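Local coordinates for RNA polymerase ECF-subfamily sigma factor (Streptomyces venezuelae, PDB 6DXO), which probably directs RNA polymerase to specific promoters as an ECF sigma factor needed for aerial mycelium formation, an anti-sigma factor holding it inactive until release, at residues G35-A38 against T39-L43; L69-I72 against A73-L76; T44-T47 against F48-L52. One frame throughout, in Å; residues are numbered along the deposited sequence.

Interaction 1: residues G35-A38 against T39-L43; sequences GGKA and TAEDL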
# COMPACT_ATOMS: atom_id res chain seq x y z
N GLY A 35 1.49 8.27 15.35
CA GLY A 35 2.56 7.82 16.22
C GLY A 35 2.84 6.35 15.98
O GLY A 35 2.21 5.48 16.58
N GLY A 36 3.77 6.08 15.07
CA GLY A 36 4.29 4.74 14.91
C GLY A 36 4.03 4.16 13.54
O GLY A 36 2.97 4.37 12.95
N LYS A 37 5.01 3.41 13.05
CA LYS A 37 4.95 2.76 11.74
C LYS A 37 3.80 1.78 11.63
O LYS A 37 3.13 1.70 10.60
CB LYS A 37 6.29 2.05 11.48
CG LYS A 37 6.33 1.25 10.20
CD LYS A 37 7.73 0.69 9.96
CE LYS A 37 8.76 1.80 9.94
NZ LYS A 37 10.08 1.32 9.44
N ALA A 38 3.56 1.00 12.69
CA ALA A 38 2.46 0.05 12.72
C ALA A 38 1.09 0.72 12.51
O ALA A 38 0.24 0.22 11.77
CB ALA A 38 2.48 -0.74 14.03
N THR A 39 0.86 1.84 13.19
CA THR A 39 -0.37 2.58 12.98
C THR A 39 -0.47 3.09 11.55
O THR A 39 -1.53 3.00 10.92
CB THR A 39 -0.49 3.75 13.98
OG1 THR A 39 -0.53 3.22 15.31
CG2 THR A 39 -1.75 4.55 13.71
N ALA A 40 0.64 3.60 11.02
CA ALA A 40 0.65 4.10 9.64
C ALA A 40 0.35 2.96 8.65
O ALA A 40 -0.40 3.14 7.68
CB ALA A 40 1.97 4.77 9.32
N GLU A 41 0.90 1.79 8.91
CA GLU A 41 0.64 0.62 8.06
C GLU A 41 -0.82 0.22 8.14
O GLU A 41 -1.46 -0.04 7.11
CB GLU A 41 1.54 -0.57 8.46
CG GLU A 41 3.04 -0.34 8.23
CD GLU A 41 3.92 -1.35 8.96
OE1 GLU A 41 3.39 -2.17 9.73
OE2 GLU A 41 5.15 -1.31 8.76
N ASP A 42 -1.36 0.17 9.36
CA ASP A 42 -2.75 -0.24 9.57
C ASP A 42 -3.75 0.71 8.90
O ASP A 42 -4.72 0.27 8.27
CB ASP A 42 -3.07 -0.38 11.06
CG ASP A 42 -2.44 -1.61 11.69
OD1 ASP A 42 -1.93 -2.47 10.94
OD2 ASP A 42 -2.46 -1.71 12.93
N LEU A 43 -3.53 2.01 9.06
CA LEU A 43 -4.41 2.99 8.42
C LEU A 43 -4.25 3.00 6.89
O LEU A 43 -5.15 3.41 6.16
CB LEU A 43 -4.22 4.39 9.03
CG LEU A 43 -4.63 4.57 10.50
CD1 LEU A 43 -4.41 6.02 10.94
CD2 LEU A 43 -6.07 4.16 10.74
O HOH W 1 2.00 2.55 16.03
O HOH W 2 0.46 -2.64 11.56
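Ala38 and Asp42 meet one helical turn apart, where Asp42 N donates to Ala38 O over 2.9 Å. The Asp42 carboxylate is drawn beyond this turn by a salt bridge from OD1 to Arg97. Thr39 is tied to the preceding loop through water: one molecule donates to Gly35 O at 3.0 Å and also hydrogen-bonds Thr39 OG1 at 2.7 Å. The torsion of Thr39 (chi1 -62°) sets OG1 beside its own backbone N, on the side of Gly35 O, and the water spans the 3.8 Å between OG1 and that oxygen. This is the start of helix 37-53 in sigma-70 region 2, with Gly36 as N-cap. Gly36 O receives Ala40 N at 3.1 Å, closing the first turn. Asp42 and Leu43, farther along, belong to a motif likely to bind the polymerase core. Lys37 O takes the next amide, Glu41 N, and the two side chains meet through carbon: Lys37 CG lies 3.2 Å from Glu41 OE2, with CD also close by. A bend at chi3 sends the lysine on, leaving NZ 5.6 Å from Glu41 OE2, too far for a salt bridge. The backbone oxygen of Glu41 accepts a hydrogen bond from Gln66 of the second chain in the complex.

Interaction 2: residues L69-I72 against A73-L76; sequences LVTI and ARNL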
# COMPACT_ATOMS: atom_id res chain seq x y z
N LEU A 69 -8.23 8.61 -2.27
CA LEU A 69 -7.49 7.85 -1.27
C LEU A 69 -6.97 8.81 -0.18
O LEU A 69 -7.11 8.54 1.00
CB LEU A 69 -6.33 7.11 -1.92
CG LEU A 69 -6.70 5.88 -2.76
CD1 LEU A 69 -5.48 5.32 -3.49
CD2 LEU A 69 -7.34 4.79 -1.89
N VAL A 70 -6.38 9.91 -0.60
CA VAL A 70 -5.82 10.87 0.35
C VAL A 70 -6.88 11.44 1.28
O VAL A 70 -6.68 11.58 2.49
CB VAL A 70 -5.03 11.97 -0.39
CG1 VAL A 70 -4.69 13.09 0.57
CG2 VAL A 70 -3.75 11.37 -1.01
N THR A 71 -8.05 11.74 0.71
CA THR A 71 -9.12 12.28 1.52
C THR A 71 -9.69 11.24 2.48
O THR A 71 -10.05 11.57 3.59
CB THR A 71 -10.22 12.95 0.64
OG1 THR A 71 -10.75 12.00 -0.30
CG2 THR A 71 -9.63 14.09 -0.15
N ILE A 72 -9.73 9.98 2.06
CA ILE A 72 -10.12 8.90 2.96
C ILE A 72 -9.14 8.71 4.11
O ILE A 72 -9.55 8.53 5.25
CB ILE A 72 -10.27 7.55 2.20
CG1 ILE A 72 -11.54 7.57 1.33
CG2 ILE A 72 -10.31 6.37 3.17
CD1 ILE A 72 -11.56 6.48 0.28
N ALA A 73 -7.84 8.76 3.81
CA ALA A 73 -6.83 8.58 4.84
C ALA A 73 -6.92 9.74 5.81
O ALA A 73 -6.81 9.56 7.01
CB ALA A 73 -5.42 8.48 4.23
N ARG A 74 -7.12 10.94 5.27
CA ARG A 74 -7.32 12.13 6.11
C ARG A 74 -8.47 11.93 7.12
O ARG A 74 -8.32 12.23 8.31
CB ARG A 74 -7.54 13.38 5.27
CG ARG A 74 -7.63 14.66 6.12
CD ARG A 74 -7.76 15.89 5.27
NE ARG A 74 -8.90 15.82 4.36
CZ ARG A 74 -9.04 16.60 3.30
NH1 ARG A 74 -8.09 17.50 3.02
NH2 ARG A 74 -10.10 16.48 2.51
N ASN A 75 -9.58 11.38 6.64
CA ASN A 75 -10.75 11.06 7.47
C ASN A 75 -10.39 10.04 8.56
O ASN A 75 -10.79 10.18 9.71
CB ASN A 75 -11.94 10.52 6.62
CG ASN A 75 -12.62 11.58 5.72
OD1 ASN A 75 -12.69 12.76 6.04
ND2 ASN A 75 -13.16 11.12 4.59
N LEU A 76 -9.64 9.01 8.18
CA LEU A 76 -9.22 7.96 9.13
C LEU A 76 -8.25 8.45 10.20
O LEU A 76 -8.35 8.04 11.35
CB LEU A 76 -8.56 6.79 8.38
CG LEU A 76 -9.48 5.85 7.62
CD1 LEU A 76 -8.67 4.95 6.71
CD2 LEU A 76 -10.30 5.01 8.58
O HOH W 3 -11.04 14.02 4.25
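Ala73 opens the second half of this helical run by donating its N to Leu69 O at 2.9 Å. Its methyl also touches that oxygen, CB to Leu69 O being 3.6 Å, and packs on Ile30 of helix 12-31 and Thr47 of helix 37-53. Arg74 follows, its amide bonded to Val70 O. Its chain leaves the helix with CG opposite the backbone N and then bends at chi3 (56°), which brings the guanidinium back to Thr71, where Arg74 NH2 lies 3.6 Å from Thr71 CG2, the two side chains crossing at a slant. Thr71 offers this methyl because its hydroxyl is engaged in the other direction, bonding the backbone oxygens of Ala67 and Trp68. A water lies in the guanidinium plane at its edge and accepts from Arg74 NE at 2.8 Å, while donating to Thr71 O at 2.7 Å. Asn75 N reaches the same carbonyl from 3.1 Å, so that Thr71 O is gripped by two donors, one from backbone and one from solvent. The water also makes a weak bond to Asn75 OD1, linking both polar side chains to one main-chain oxygen. Leu76 ends the run with its N bonded to Ile72 O and its side chain alongside that of Ile72, pointing the same way; Ile72 CG2 and Leu76 CD1 touch at 4.2 Å. Leu76 also packs on Thr47 and Arg50. With Leu69, Ala73 and Leu76 turned to neighbouring helices and Arg74 and Asn75 hydrated, helix 65-79 is an amphipathic member of the all-helical sigma-70 region 2.

Interaction 3: residues T44-T47 against F48-L52; sequences TSET and FLRAL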
# COMPACT_ATOMS: atom_id res chain seq x y z
N THR A 44 -3.10 2.55 6.40
CA THR A 44 -2.91 2.49 4.95
C THR A 44 -3.82 1.38 4.43
O THR A 44 -4.56 1.56 3.45
CB THR A 44 -1.43 2.21 4.58
OG1 THR A 44 -0.63 3.32 5.02
CG2 THR A 44 -1.26 2.07 3.07
N SER A 45 -3.77 0.25 5.11
CA SER A 45 -4.64 -0.88 4.78
C SER A 45 -6.10 -0.46 4.87
O SER A 45 -6.88 -0.70 3.95
CB SER A 45 -4.37 -2.04 5.74
OG SER A 45 -5.35 -3.05 5.60
N GLU A 46 -6.48 0.16 5.98
CA GLU A 46 -7.87 0.63 6.13
C GLU A 46 -8.33 1.62 5.04
O GLU A 46 -9.49 1.58 4.61
CB GLU A 46 -8.10 1.22 7.51
CG GLU A 46 -9.57 1.50 7.81
CD GLU A 46 -10.43 0.24 7.78
OE1 GLU A 46 -9.91 -0.85 8.12
OE2 GLU A 46 -11.63 0.34 7.41
N THR A 47 -7.43 2.49 4.60
CA THR A 47 -7.75 3.45 3.54
C THR A 47 -8.15 2.72 2.27
O THR A 47 -9.18 3.00 1.67
CB THR A 47 -6.56 4.39 3.25
OG1 THR A 47 -6.32 5.23 4.38
CG2 THR A 47 -6.84 5.25 2.03
N PHE A 48 -7.32 1.77 1.85
CA PHE A 48 -7.67 1.00 0.66
C PHE A 48 -8.93 0.16 0.82
O PHE A 48 -9.74 0.03 -0.12
CB PHE A 48 -6.48 0.14 0.21
CG PHE A 48 -5.42 0.93 -0.48
CD1 PHE A 48 -4.36 1.49 0.24
CD2 PHE A 48 -5.48 1.13 -1.85
CE1 PHE A 48 -3.38 2.24 -0.42
CE2 PHE A 48 -4.50 1.86 -2.52
CZ PHE A 48 -3.45 2.42 -1.80
N LEU A 49 -9.11 -0.44 2.00
CA LEU A 49 -10.29 -1.26 2.25
C LEU A 49 -11.58 -0.44 2.15
O LEU A 49 -12.61 -0.92 1.66
CB LEU A 49 -10.19 -1.98 3.59
CG LEU A 49 -9.28 -3.21 3.62
CD1 LEU A 49 -9.11 -3.73 5.03
CD2 LEU A 49 -9.84 -4.29 2.71
N ARG A 50 -11.52 0.81 2.60
CA ARG A 50 -12.68 1.69 2.53
C ARG A 50 -13.00 2.07 1.08
O ARG A 50 -14.16 2.06 0.67
CB ARG A 50 -12.47 2.94 3.39
CG ARG A 50 -13.66 3.87 3.46
CD ARG A 50 -14.61 3.45 4.56
NE ARG A 50 -14.08 3.75 5.88
CZ ARG A 50 -14.37 4.86 6.57
NH1 ARG A 50 -15.18 5.76 6.05
NH2 ARG A 50 -13.84 5.06 7.77
N ALA A 51 -11.96 2.37 0.31
CA ALA A 51 -12.12 2.73 -1.09
C ALA A 51 -12.77 1.57 -1.83
O ALA A 51 -13.65 1.76 -2.68
CB ALA A 51 -10.79 3.06 -1.71
N LEU A 52 -12.32 0.37 -1.50
CA LEU A 52 -12.77 -0.85 -2.16
C LEU A 52 -14.24 -1.06 -1.85
O LEU A 52 -15.04 -1.30 -2.76
CB LEU A 52 -11.94 -2.03 -1.66
CG LEU A 52 -12.28 -3.43 -2.16
CD1 LEU A 52 -11.06 -4.32 -2.03
CD2 LEU A 52 -13.43 -4.00 -1.37
O HOH W 4 -13.24 2.81 9.20
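Two torsions set the edge of the Phe48 ring beside Thr44: chi1 of -76° puts CG beside its own backbone N, and chi2 of 91° brings the ring edge to the Thr44 carbonyl. Thr44 O lies in the ring plane, 3.2 Å from Phe48 CD1, and also accepts Phe48 N in a nearly straight bond (170° at the hydrogen). Thr44 CG2 runs beside the ring, 4.1 Å from Phe48 CE1, while its hydroxyl bonds Ala40 O. Tyr19 meets the phenylalanine edge-to-face, and Leu70 of the second chain packs on it. An alanine here would keep the helical bond but would probably leave Tyr19 without its aromatic partner and open a gap beside the Thr44 methyl. Leu49 bonds Ser45 O through its N at 3.0 Å and lays CD1 against Ser45 OG at 3.9 Å; it too touches Leu70 of the second chain. Glu46 and Arg50 carry opposite charges but form no salt bridge, Glu46 OE2 and Arg50 NE being 4.5 Å apart. A water accepts from Arg50 NH2 at 2.7 Å and gives a weak bond to Glu46 OE2, whose salt bridge is with Arg53. Thr47, its hydroxyl bonded to Leu43 O, packs on Ala73 and Leu76. Helix 37-53, packed against helices 12-31 and 65-79, is part of the all-helical architecture of sigma-70 region 2, and Thr44 and Ser45 belong to its likely core-binding motif.

How the interactions relate
Interactions 1 and 3 are successive parts of helix 37-53, whereas interaction 2 lies on helix 65-79, the next helix of the same region. Interaction 1 is mostly at the surface, and its chemistry is that of a helix start, with a glycine cap and bridging water. Interaction 3 is buried and relies on an aromatic ring and aliphatic groups, with charge and water confined to one margin. Interaction 2 is intermediate, apolar on one flank and hydrated on the other. Its apolar flank joins interaction 3 directly, Ala73 CB and Thr47 OG1 being 3.4 Å apart, but reaches interaction 1 more sparingly, through Leu76 CD1 at 3.9 Å from Leu43 O.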